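Local coordinates for DNA replication initiator (Cdc21/Cdc54) (Methanothermobacter thermautotrophicus, PDB 1LTL), which probably unwinds DNA during replication as an ATP-driven MCM helicase, of which this chain is the zinc-bearing N-terminal part, at residues A[141-145]-A[158-162]; A[132-136]-A[169-174]; A[73-77]-A[88-92]; A[62-67]-A[110-114]; A[40-44]-A[205-209]. One frame throughout, in Å; residues are numbered along the deposited sequence.

Contact 1 (A[141-145]-A[158-162]); sequences MRHHA and LCSEC. With ZN (zinc ion), chain G.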
# COMPACT_ATOMS: atom_id res chain seq x y z
N MET A 141 -20.18 -3.44 -5.08
CA MET A 141 -21.54 -3.09 -4.72
C MET A 141 -22.60 -4.12 -5.08
O MET A 141 -23.77 -3.82 -5.01
CB MET A 141 -21.92 -1.75 -5.34
CG MET A 141 -20.92 -0.64 -5.11
SD MET A 141 -20.42 -0.51 -3.39
CE MET A 141 -21.99 -0.26 -2.67
N ARG A 142 -22.22 -5.33 -5.47
CA ARG A 142 -23.20 -6.36 -5.80
C ARG A 142 -23.78 -6.98 -4.54
O ARG A 142 -23.20 -6.86 -3.48
CB ARG A 142 -22.59 -7.44 -6.67
CG ARG A 142 -22.66 -7.13 -8.13
CD ARG A 142 -22.04 -8.25 -8.94
NE ARG A 142 -20.73 -7.85 -9.39
CZ ARG A 142 -20.47 -7.44 -10.62
NH1 ARG A 142 -21.43 -7.39 -11.53
NH2 ARG A 142 -19.26 -7.02 -10.93
N HIS A 143 -24.92 -7.66 -4.67
CA HIS A 143 -25.56 -8.29 -3.51
C HIS A 143 -25.37 -9.81 -3.48
O HIS A 143 -25.46 -10.47 -4.51
CB HIS A 143 -27.04 -7.95 -3.50
CG HIS A 143 -27.33 -6.53 -3.10
ND1 HIS A 143 -26.40 -5.51 -3.20
CD2 HIS A 143 -28.45 -5.95 -2.59
CE1 HIS A 143 -26.93 -4.38 -2.77
NE2 HIS A 143 -28.17 -4.62 -2.39
N HIS A 144 -25.08 -10.36 -2.31
CA HIS A 144 -24.88 -11.81 -2.14
C HIS A 144 -25.70 -12.26 -0.94
O HIS A 144 -25.68 -11.60 0.10
CB HIS A 144 -23.40 -12.15 -1.86
CG HIS A 144 -22.46 -11.85 -3.00
ND1 HIS A 144 -21.90 -10.61 -3.21
CD2 HIS A 144 -21.99 -12.64 -4.00
CE1 HIS A 144 -21.13 -10.64 -4.28
NE2 HIS A 144 -21.16 -11.86 -4.78
N ALA A 145 -26.43 -13.36 -1.06
CA ALA A 145 -27.22 -13.89 0.06
C ALA A 145 -26.46 -15.08 0.65
O ALA A 145 -25.84 -15.85 -0.07
CB ALA A 145 -28.58 -14.32 -0.42
N LEU A 158 -15.41 -14.89 -0.30
CA LEU A 158 -14.93 -13.85 -1.18
C LEU A 158 -15.98 -13.62 -2.24
O LEU A 158 -16.85 -14.45 -2.46
CB LEU A 158 -13.62 -14.26 -1.85
CG LEU A 158 -13.71 -14.95 -3.21
CD1 LEU A 158 -12.36 -15.02 -3.88
CD2 LEU A 158 -14.29 -16.30 -3.01
N CYS A 159 -15.92 -12.46 -2.89
CA CYS A 159 -16.86 -12.16 -3.93
C CYS A 159 -16.36 -12.75 -5.23
O CYS A 159 -15.29 -12.38 -5.70
CB CYS A 159 -17.03 -10.66 -4.08
SG CYS A 159 -18.02 -10.24 -5.53
N SER A 160 -17.13 -13.66 -5.80
CA SER A 160 -16.75 -14.32 -7.05
C SER A 160 -16.71 -13.42 -8.27
O SER A 160 -16.00 -13.71 -9.23
CB SER A 160 -17.73 -15.46 -7.31
OG SER A 160 -19.05 -15.02 -7.05
N GLU A 161 -17.47 -12.33 -8.22
CA GLU A 161 -17.58 -11.38 -9.31
C GLU A 161 -16.39 -10.46 -9.47
O GLU A 161 -15.96 -10.21 -10.59
CB GLU A 161 -18.80 -10.52 -9.11
CG GLU A 161 -20.01 -11.30 -8.67
CD GLU A 161 -20.41 -12.29 -9.72
OE1 GLU A 161 -20.73 -11.84 -10.84
OE2 GLU A 161 -20.41 -13.50 -9.42
N CYS A 162 -15.88 -9.95 -8.36
CA CYS A 162 -14.75 -9.05 -8.42
C CYS A 162 -13.56 -9.42 -7.54
O CYS A 162 -12.53 -8.75 -7.58
CB CYS A 162 -15.20 -7.65 -8.07
SG CYS A 162 -15.45 -7.41 -6.33
ZN ZN G . -17.66 -7.85 -5.44

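Contact 2 (A[132-136]-A[169-174]); sequences KAVFE and LLQDES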
# COMPACT_ATOMS: atom_id res chain seq x y z
N LYS A 132 -31.33 -15.83 6.30
CA LYS A 132 -30.70 -15.57 5.02
C LYS A 132 -30.22 -14.14 5.05
O LYS A 132 -31.01 -13.22 4.91
CB LYS A 132 -31.71 -15.77 3.88
CG LYS A 132 -31.10 -15.72 2.48
CD LYS A 132 -32.15 -16.00 1.38
CE LYS A 132 -32.79 -17.41 1.53
NZ LYS A 132 -34.01 -17.65 0.67
N ALA A 133 -28.93 -13.96 5.28
CA ALA A 133 -28.33 -12.64 5.35
C ALA A 133 -27.91 -12.19 3.97
O ALA A 133 -27.33 -12.94 3.19
CB ALA A 133 -27.13 -12.65 6.26
N VAL A 134 -28.22 -10.95 3.65
CA VAL A 134 -27.84 -10.43 2.36
C VAL A 134 -26.70 -9.44 2.53
O VAL A 134 -26.80 -8.52 3.35
CB VAL A 134 -29.03 -9.75 1.68
CG1 VAL A 134 -28.57 -9.04 0.42
CG2 VAL A 134 -30.07 -10.79 1.36
N PHE A 135 -25.62 -9.62 1.79
CA PHE A 135 -24.51 -8.70 1.93
C PHE A 135 -24.25 -7.91 0.67
O PHE A 135 -24.53 -8.36 -0.45
CB PHE A 135 -23.22 -9.43 2.29
CG PHE A 135 -23.28 -10.23 3.56
CD1 PHE A 135 -23.82 -11.50 3.56
CD2 PHE A 135 -22.76 -9.72 4.73
CE1 PHE A 135 -23.83 -12.25 4.72
CE2 PHE A 135 -22.77 -10.46 5.89
CZ PHE A 135 -23.30 -11.73 5.88
N GLU A 136 -23.72 -6.71 0.87
CA GLU A 136 -23.33 -5.85 -0.23
C GLU A 136 -21.81 -5.93 -0.27
O GLU A 136 -21.13 -5.66 0.72
CB GLU A 136 -23.75 -4.41 0.03
CG GLU A 136 -23.30 -3.43 -1.03
CD GLU A 136 -23.43 -1.98 -0.56
OE1 GLU A 136 -22.59 -1.51 0.26
OE2 GLU A 136 -24.39 -1.30 -1.00
N LEU A 169 -23.38 -5.93 5.69
CA LEU A 169 -24.66 -6.61 5.83
C LEU A 169 -25.81 -5.68 5.60
O LEU A 169 -25.85 -4.61 6.17
CB LEU A 169 -24.78 -7.19 7.23
CG LEU A 169 -26.13 -7.79 7.60
CD1 LEU A 169 -26.49 -8.94 6.68
CD2 LEU A 169 -26.06 -8.27 9.02
N LEU A 170 -26.76 -6.08 4.77
CA LEU A 170 -27.93 -5.23 4.52
C LEU A 170 -29.12 -5.80 5.26
O LEU A 170 -29.86 -6.59 4.69
CB LEU A 170 -28.24 -5.17 3.03
CG LEU A 170 -27.09 -4.68 2.16
CD1 LEU A 170 -27.50 -4.63 0.72
CD2 LEU A 170 -26.64 -3.32 2.65
N GLN A 171 -29.32 -5.41 6.52
CA GLN A 171 -30.44 -5.96 7.28
C GLN A 171 -31.81 -5.88 6.62
O GLN A 171 -32.56 -6.85 6.64
CB GLN A 171 -30.53 -5.33 8.66
CG GLN A 171 -31.63 -5.96 9.50
CD GLN A 171 -31.73 -5.36 10.90
OE1 GLN A 171 -30.73 -5.25 11.61
NE2 GLN A 171 -32.94 -4.99 11.30
N ASP A 172 -32.14 -4.72 6.05
CA ASP A 172 -33.44 -4.55 5.41
C ASP A 172 -33.71 -5.48 4.26
O ASP A 172 -34.84 -5.56 3.77
CB ASP A 172 -33.62 -3.11 4.94
CG ASP A 172 -33.61 -2.12 6.09
OD1 ASP A 172 -33.93 -2.54 7.24
OD2 ASP A 172 -33.30 -0.92 5.84
N GLU A 173 -32.70 -6.20 3.80
CA GLU A 173 -32.92 -7.11 2.69
C GLU A 173 -32.79 -8.54 3.11
O GLU A 173 -32.95 -9.46 2.30
CB GLU A 173 -31.96 -6.81 1.56
CG GLU A 173 -32.27 -5.49 0.89
CD GLU A 173 -31.47 -5.29 -0.37
OE1 GLU A 173 -31.46 -6.22 -1.22
OE2 GLU A 173 -30.87 -4.20 -0.54
N SER A 174 -32.53 -8.74 4.39
CA SER A 174 -32.37 -10.07 4.92
C SER A 174 -33.67 -10.69 5.41
O SER A 174 -34.61 -9.98 5.76
CB SER A 174 -31.32 -10.03 6.02
OG SER A 174 -30.09 -9.60 5.47

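Contact 3 (A[73-77]-A[88-92]); sequences AQQAI and DLNIR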
# COMPACT_ATOMS: atom_id res chain seq x y z
N ALA A 73 -32.65 -33.82 1.74
CA ALA A 73 -34.07 -34.12 1.72
C ALA A 73 -34.82 -32.85 1.35
O ALA A 73 -35.94 -32.91 0.85
CB ALA A 73 -34.51 -34.63 3.09
N GLN A 74 -34.22 -31.69 1.58
CA GLN A 74 -34.90 -30.47 1.22
C GLN A 74 -34.75 -30.21 -0.27
O GLN A 74 -35.71 -29.86 -0.93
CB GLN A 74 -34.36 -29.28 2.00
CG GLN A 74 -34.53 -29.38 3.48
CD GLN A 74 -34.07 -28.13 4.17
OE1 GLN A 74 -32.96 -27.65 3.94
NE2 GLN A 74 -34.92 -27.59 5.03
N GLN A 75 -33.55 -30.39 -0.80
CA GLN A 75 -33.33 -30.17 -2.23
C GLN A 75 -34.11 -31.16 -3.04
O GLN A 75 -34.37 -30.94 -4.21
CB GLN A 75 -31.86 -30.29 -2.59
CG GLN A 75 -31.20 -28.95 -2.92
CD GLN A 75 -31.67 -28.38 -4.25
OE1 GLN A 75 -31.24 -28.83 -5.31
NE2 GLN A 75 -32.56 -27.39 -4.19
N ALA A 76 -34.48 -32.27 -2.43
CA ALA A 76 -35.24 -33.27 -3.15
C ALA A 76 -36.66 -32.75 -3.33
O ALA A 76 -37.13 -32.62 -4.46
CB ALA A 76 -35.24 -34.58 -2.38
N ILE A 77 -37.34 -32.44 -2.23
CA ILE A 77 -38.69 -31.92 -2.31
C ILE A 77 -38.76 -30.72 -3.24
O ILE A 77 -39.67 -30.59 -4.05
CB ILE A 77 -39.21 -31.52 -0.93
CG1 ILE A 77 -39.46 -32.77 -0.10
CG2 ILE A 77 -40.47 -30.69 -1.05
CD1 ILE A 77 -40.06 -32.49 1.25
N ASP A 88 -39.27 -23.69 1.20
CA ASP A 88 -38.23 -24.21 2.07
C ASP A 88 -38.99 -25.02 3.14
O ASP A 88 -39.42 -24.47 4.16
CB ASP A 88 -37.45 -23.04 2.71
CG ASP A 88 -36.95 -22.01 1.68
OD1 ASP A 88 -36.17 -22.39 0.77
OD2 ASP A 88 -37.34 -20.82 1.78
N LEU A 89 -39.19 -26.31 2.91
CA LEU A 89 -39.90 -27.12 3.87
C LEU A 89 -38.98 -27.71 4.91
O LEU A 89 -37.79 -27.93 4.67
CB LEU A 89 -40.65 -28.24 3.17
CG LEU A 89 -42.00 -27.77 2.63
CD1 LEU A 89 -42.34 -28.55 1.38
CD2 LEU A 89 -43.06 -27.93 3.69
N ASN A 90 -39.52 -27.98 6.09
CA ASN A 90 -38.72 -28.55 7.15
C ASN A 90 -38.98 -30.03 7.23
O ASN A 90 -40.10 -30.43 7.54
CB ASN A 90 -39.08 -27.93 8.48
CG ASN A 90 -38.73 -26.48 8.55
OD1 ASN A 90 -39.32 -25.73 9.32
ND2 ASN A 90 -37.75 -26.06 7.75
N ILE A 91 -37.97 -30.84 6.97
CA ILE A 91 -38.16 -32.27 7.09
C ILE A 91 -37.93 -32.64 8.55
O ILE A 91 -36.86 -32.39 9.09
CB ILE A 91 -37.18 -33.06 6.22
CG1 ILE A 91 -37.43 -32.82 4.74
CG2 ILE A 91 -37.36 -34.53 6.49
CD1 ILE A 91 -37.03 -31.47 4.24
N ARG A 92 -38.91 -33.23 9.21
CA ARG A 92 -38.71 -33.61 10.60
C ARG A 92 -38.89 -35.11 10.79
O ARG A 92 -39.97 -35.64 10.53
CB ARG A 92 -39.70 -32.87 11.50
CG ARG A 92 -39.63 -31.40 11.33
CD ARG A 92 -40.47 -30.67 12.34
NE ARG A 92 -40.51 -29.26 11.98
CZ ARG A 92 -39.53 -28.40 12.23
NH1 ARG A 92 -38.44 -28.81 12.85
NH2 ARG A 92 -39.64 -27.14 11.83

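Contact 4 (A[62-67]-A[110-114]); sequences LIEKPD and IGKFV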
# COMPACT_ATOMS: atom_id res chain seq x y z
N LEU A 62 -28.28 -40.26 8.09
CA LEU A 62 -29.14 -39.30 8.78
C LEU A 62 -28.60 -39.07 10.18
O LEU A 62 -28.74 -37.98 10.73
CB LEU A 62 -30.58 -39.83 8.83
CG LEU A 62 -31.73 -38.92 9.28
CD1 LEU A 62 -31.87 -38.97 10.76
CD2 LEU A 62 -31.50 -37.50 8.78
N ILE A 63 -27.99 -40.09 10.76
CA ILE A 63 -27.45 -39.94 12.10
C ILE A 63 -26.02 -39.45 12.13
O ILE A 63 -25.65 -38.66 13.00
CB ILE A 63 -27.57 -41.25 12.88
CG1 ILE A 63 -29.00 -41.45 13.32
CG2 ILE A 63 -26.71 -41.19 14.12
CD1 ILE A 63 -29.94 -41.59 12.19
N GLU A 64 -25.21 -39.89 11.18
CA GLU A 64 -23.82 -39.49 11.14
C GLU A 64 -23.60 -38.11 10.58
O GLU A 64 -22.62 -37.44 10.93
CB GLU A 64 -23.01 -40.49 10.33
CG GLU A 64 -23.06 -41.90 10.87
CD GLU A 64 -22.53 -42.00 12.28
OE1 GLU A 64 -23.23 -42.58 13.14
OE2 GLU A 64 -21.41 -41.51 12.53
N LYS A 65 -24.48 -37.67 9.70
CA LYS A 65 -24.35 -36.35 9.10
C LYS A 65 -25.74 -35.78 8.87
O LYS A 65 -26.09 -35.44 7.75
CB LYS A 65 -23.58 -36.43 7.78
CG LYS A 65 -22.10 -36.78 7.93
CD LYS A 65 -21.48 -37.04 6.55
CE LYS A 65 -20.12 -37.78 6.63
NZ LYS A 65 -19.71 -38.46 5.35
N PRO A 66 -26.52 -35.66 9.93
CA PRO A 66 -27.88 -35.13 9.82
C PRO A 66 -27.97 -33.84 9.02
O PRO A 66 -28.88 -33.68 8.22
CB PRO A 66 -28.29 -34.95 11.27
CG PRO A 66 -27.02 -34.57 11.92
CD PRO A 66 -26.08 -35.60 11.33
N ASP A 67 -27.02 -32.93 9.22
CA ASP A 67 -27.05 -31.67 8.50
C ASP A 67 -27.15 -31.85 6.99
O ASP A 67 -28.14 -31.44 6.37
CB ASP A 67 -25.83 -30.80 8.85
CG ASP A 67 -25.91 -30.21 10.26
OD1 ASP A 67 -26.82 -29.39 10.53
OD2 ASP A 67 -25.06 -30.58 11.10
N ILE A 110 -21.17 -34.54 18.68
CA ILE A 110 -21.28 -33.23 18.07
C ILE A 110 -21.45 -33.41 16.58
O ILE A 110 -20.65 -34.08 15.93
CB ILE A 110 -20.03 -32.36 18.33
CG1 ILE A 110 -19.88 -32.09 19.83
CG2 ILE A 110 -20.15 -31.05 17.63
CD1 ILE A 110 -18.76 -31.15 20.15
N GLY A 111 -22.51 -32.80 16.05
CA GLY A 111 -22.79 -32.90 14.63
C GLY A 111 -23.65 -34.11 14.30
O GLY A 111 -24.02 -34.31 13.15
N LYS A 112 -24.01 -34.90 15.32
CA LYS A 112 -24.81 -36.11 15.12
C LYS A 112 -26.28 -35.92 15.43
O LYS A 112 -26.66 -35.04 16.20
CB LYS A 112 -24.29 -37.24 16.01
CG LYS A 112 -22.81 -37.49 15.94
CD LYS A 112 -22.41 -38.00 14.58
CE LYS A 112 -20.96 -38.37 14.57
NZ LYS A 112 -20.57 -38.75 13.19
N PHE A 113 -27.11 -36.78 14.86
CA PHE A 113 -28.55 -36.69 15.09
C PHE A 113 -28.89 -37.46 16.36
O PHE A 113 -28.76 -38.67 16.39
CB PHE A 113 -29.29 -37.27 13.88
CG PHE A 113 -30.62 -36.63 13.63
CD1 PHE A 113 -30.72 -35.26 13.44
CD2 PHE A 113 -31.77 -37.40 13.57
CE1 PHE A 113 -31.96 -34.67 13.20
CE2 PHE A 113 -33.01 -36.82 13.33
CZ PHE A 113 -33.11 -35.46 13.14
N VAL A 114 -29.31 -36.78 17.41
CA VAL A 114 -29.63 -37.50 18.64
C VAL A 114 -31.07 -37.35 19.06
O VAL A 114 -31.85 -36.63 18.44
CB VAL A 114 -28.74 -37.07 19.81
CG1 VAL A 114 -27.29 -37.22 19.42
CG2 VAL A 114 -29.05 -35.65 20.21

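Contact 5 (A[40-44]-A[205-209]); sequences NVRSI and EDDLV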
# COMPACT_ATOMS: atom_id res chain seq x y z
N ASN A 40 -48.49 -22.11 5.42
CA ASN A 40 -49.29 -22.43 6.60
C ASN A 40 -48.86 -23.77 7.19
O ASN A 40 -49.56 -24.35 8.02
CB ASN A 40 -50.76 -22.47 6.24
CG ASN A 40 -51.22 -21.21 5.54
OD1 ASN A 40 -51.05 -20.10 6.06
ND2 ASN A 40 -51.80 -21.37 4.35
N VAL A 41 -47.71 -24.26 6.75
CA VAL A 41 -47.20 -25.51 7.27
C VAL A 41 -45.70 -25.51 7.48
O VAL A 41 -45.24 -25.59 8.62
CB VAL A 41 -47.61 -26.67 6.36
CG1 VAL A 41 -49.10 -26.92 6.52
CG2 VAL A 41 -47.27 -26.34 4.93
N ARG A 42 -44.93 -25.43 6.40
CA ARG A 42 -43.46 -25.42 6.53
C ARG A 42 -42.83 -26.80 6.78
O ARG A 42 -41.77 -27.11 6.23
CB ARG A 42 -43.04 -24.49 7.67
CG ARG A 42 -43.65 -23.12 7.61
CD ARG A 42 -43.34 -22.40 8.89
NE ARG A 42 -44.21 -21.25 9.05
CZ ARG A 42 -44.29 -20.52 10.16
NH1 ARG A 42 -43.55 -20.82 11.22
NH2 ARG A 42 -45.13 -19.49 10.20
N SER A 43 -43.48 -27.62 7.61
CA SER A 43 -42.98 -28.95 7.95
C SER A 43 -43.57 -30.12 7.17
O SER A 43 -44.66 -30.02 6.61
CB SER A 43 -43.20 -29.21 9.44
OG SER A 43 -42.62 -28.20 10.22
N ILE A 44 -42.85 -31.23 7.15
CA ILE A 44 -43.27 -32.44 6.46
C ILE A 44 -42.63 -33.54 7.27
O ILE A 44 -41.44 -33.80 7.14
CB ILE A 44 -42.70 -32.50 5.05
CG1 ILE A 44 -43.35 -31.42 4.19
CG2 ILE A 44 -42.87 -33.91 4.46
CD1 ILE A 44 -42.84 -31.37 2.76
N GLU A 205 -36.80 -23.64 16.45
CA GLU A 205 -37.02 -22.60 15.46
C GLU A 205 -38.19 -22.88 14.53
O GLU A 205 -38.72 -23.98 14.49
CB GLU A 205 -35.75 -22.40 14.65
CG GLU A 205 -34.54 -22.09 15.50
CD GLU A 205 -33.37 -21.68 14.66
OE1 GLU A 205 -33.26 -22.24 13.53
OE2 GLU A 205 -32.57 -20.82 15.12
N ASP A 206 -38.56 -21.86 13.76
CA ASP A 206 -39.69 -21.92 12.84
C ASP A 206 -40.98 -22.38 13.50
O ASP A 206 -41.35 -21.86 14.54
CB ASP A 206 -39.38 -22.79 11.63
CG ASP A 206 -39.94 -22.20 10.34
OD1 ASP A 206 -40.69 -21.20 10.44
OD2 ASP A 206 -39.63 -22.73 9.25
N ASP A 207 -41.68 -23.35 12.90
CA ASP A 207 -42.95 -23.80 13.45
C ASP A 207 -42.89 -24.54 14.77
O ASP A 207 -43.93 -24.78 15.38
CB ASP A 207 -43.70 -24.66 12.45
CG ASP A 207 -42.87 -25.77 11.93
OD1 ASP A 207 -41.78 -25.48 11.38
OD2 ASP A 207 -43.28 -26.94 12.07
N LEU A 208 -41.68 -24.89 15.20
CA LEU A 208 -41.52 -25.57 16.47
C LEU A 208 -41.51 -24.56 17.58
O LEU A 208 -41.46 -24.91 18.75
CB LEU A 208 -40.22 -26.32 16.51
CG LEU A 208 -40.29 -27.79 16.14
CD1 LEU A 208 -40.93 -27.99 14.77
CD2 LEU A 208 -38.86 -28.30 16.17
N VAL A 209 -41.56 -23.30 17.21
CA VAL A 209 -41.54 -22.26 18.22
C VAL A 209 -42.82 -22.32 19.03
O VAL A 209 -43.86 -22.69 18.52
CB VAL A 209 -41.40 -20.89 17.55
CG1 VAL A 209 -41.56 -19.78 18.57
CG2 VAL A 209 -40.04 -20.79 16.90

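Contact 1 (A[141-145]-A[158-162])
C159 SG binds the zinc ion at 2.4 Å and also meets the imidazole of H144, whose CE1 lies 3.4 Å from that sulfur. The sulfur stands oblique to the ring in a sulfur-aromatic contact. C162 SG is a second zinc ligand, and C137 and C140 complete a four-cysteine site. C159 turns its sulfur to the metal by a chi1 of 172°, which sets SG opposite the main-chain N and leaves it within reach of C162 N, which donates a long N-H...S bond of 3.6 Å. Such a bond is familiar in zinc knuckles built on a CxxC pair.

Around this first shell, R142 crosses E161 at about a right angle, its NE 3.3 Å from E161 CB. E161 OE1 lies over one face of the guanidinium, with 4.2 Å between R142 NE and E161 OE1, so the two attract by charge without an N-H pointing at the oxygen. A bend at chi2 carries the carboxylate back toward its neighbour, where S160 OG donates to the anti lone pair of E161 OE2 at 3.1 Å. Further out, C162 O accepts from R165 of a neighbouring subunit, so the zinc module also takes part in the assembly. Four cysteine sulfurs on one zinc would carry excess negative charge, which the N-H...S bond and the nearby R142 would probably offset in part.

Contact 2 (A[132-136]-A[169-174])
F135 and L169 form an antiparallel non-hydrogen-bonded pair with CA atoms 4.4 Å apart, and beside it L170 N donates almost straight to V134 O at 2.8 Å (N-H...O 171°). In the next bond the acceptor is a side chain: V134 N gives its hydrogen to S174 OG at 2.9 Å. The serine hydroxyl thus stands in for a strand carbonyl where segment 169-174 turns away from the sheet.

The same hydroxyl donates to L170 O at 3.1 Å, approaching from above the carbonyl plane, while E173 N reaches that oxygen from the opposite face. Two bonds therefore grip L170 O and close the turn, and S174 OG is fixed in rotation by one bond accepted and one donated. On the face carrying F135 and L169, CD1 of L169 lies over the phenyl ring in a CH-pi contact, 4.3 Å from the F135 centroid and 16° off the normal. With CG swung anti to the main-chain N (chi1 173°), L169 brings CD1 back over the strand, where it also touches A133 CB at 3.8 Å. V134, E136 and L170 belong to the other side, where L170 CD1 packs on E136 CB at 3.8 Å.

Strand 113-137 has strand 143-147 as another neighbour, through backbone bonds of A133 with V146 and F135 with H144. K132 is joined by a backbone hydrogen bond to E175, so pairing resumes with strand 175-185 once the turn is passed, and I153 and P156 also touch F135.

Contact 3 (A[73-77]-A[88-92])
L89 O accepts a hydrogen bond from Q74 NE2 at 2.9 Å, the one polar bond between the two segments. It is somewhat bent (N-H...O 144°), and the donor is tilted from the carbonyl plane. Q74 reaches it with CG anti to its own carbonyl carbon (chi1 -62°) and an extended chain beyond, so that the aliphatic part of the side chain runs by the strand and the amide comes to the main chain. On the way CG comes against the tip of I91, 3.3 Å from CD1. With an alanine here, L89 O would probably lose its donor from the helix and I91 CD1 the methylene that packs against it.

These residues join helix 66-77 to strand 90-94 in the helical N-terminal domain of MCM. Strand 90-94 pairs in parallel with strand 43-47, and the helix lies against this small sheet, the axes of the short segments 8.8 Å apart at closest and the directions 124° apart.

Apolar contacts flank the glutamine. A73 CB meets I91 CG1 at 3.8 Å, and one turn on, I77 CG2 touches L89 CD1 at 3.7 Å, the two side chains crossing at about a right angle. I77 CD1 also approaches I91 CD1, at 4.4 Å, so I77 reaches both L89, just before the strand, and, more loosely, I91 within it. I77 and L89 both pack on I44 of the paired strand; L89 continues to A34 and I35 of helix 25-37, while A73 touches F18 and F22.

Contact 4 (A[62-67]-A[110-114])
At the junction of the helical N-terminal domain with the OB domain of MCM, the end of helix 58-64 meets the start of strand 113-137, and F113 N donates to I63 O at 3.0 Å. The bond is nearly straight (N-H...O 166°), lies in the carbonyl plane and uses a lone pair. The F113 ring is held by two aliphatic groups: L62 CD1 lies beside F113 CD2, and P66 CB is 3.3 Å from F113 CD1. Both approach the ring obliquely. The proline, opening the next helix, also rests its CD on G111 O. G111 has a positive phi (89°), at which a side chain would jam against the preceding carbonyl oxygen.

K112 bends at chi2 (-66°) and carries its ammonium group to the helix end. NZ makes a salt bridge with E64 OE2 at 3.0 Å, meeting it from above the carboxylate plane, and a weak bond to E64 O at 3.3 Å. T221 and T223 of strand 217-229 also touch F113. A helix C-terminus presents carbonyl oxygens without helical donors; here F113 N and the lysine supply I63 O and E64 O, and the positive charge would probably balance both the glutamate and the negative end of the helix dipole.

Contact 5 (A[40-44]-A[205-209])
R42 and D207 face each other with CA atoms 7.1 Å apart, and no main-chain bond joins their segments. Each backbone turns sharply here: R42 has a positive phi (78°) just before strand 43-47, and segment 205-209 curls into a tight turn in which L208 N bonds E205 O and V209 N bonds D206 O at 3.0 Å. Side chains therefore make the connection.

The arginine reaches across in an extended chain, and its NH1 forms a salt bridge with D206 OD1 at 3.0 Å. Guanidinium and carboxylate planes are only 16° apart, yet the aspartate oxygen stands oblique to the guanidinium. R42 CD also lies against D206 OD1, at 3.3 Å, so the end of the aliphatic chain lies against the same oxygen that takes the salt bridge. Beside this pair S43 OG is directed at the D207 carboxylate, with OD2 the nearer oxygen, although its modelled separation is too short to be trusted. R92 salt-bridges D207 OD1 and also donates to S43 OG, bringing strand 90-94 into the cluster.

A leucine in place of R42 would probably leave D206 without its cationic mate and set its carboxylate free to turn. Charged and hydroxyl side chains, with no apolar pair between the segments, fasten the turn leading into strand 43-47 of the N-terminal domain to the loop following strand 199-205 of the OB domain, a polar interface between two domains of the MCM N-terminal part.

How the contacts relate
From the N terminus, segment 40-44 opens contact 5, which closes at 205-209 and encloses the other four along the chain. Within that span contact 4 opens on helices 58-64 and 66-77 and closes at the start of strand 113-137, with contact 3 inside it, joining helix 66-77 to strand 90-94. Further along, contact 2 brackets contact 1 in the zinc-bearing excursion of the OB domain. No loops cross. Contacts 3 and 5 touch where strands 43-47 and 90-94 pair and where R92 reaches segment 205-209, and contacts 1 and 2 through strands 113-137 and 143-147. Contacts 4 and 5 both tie the helical domain to the OB domain, their centres about 20 Å apart.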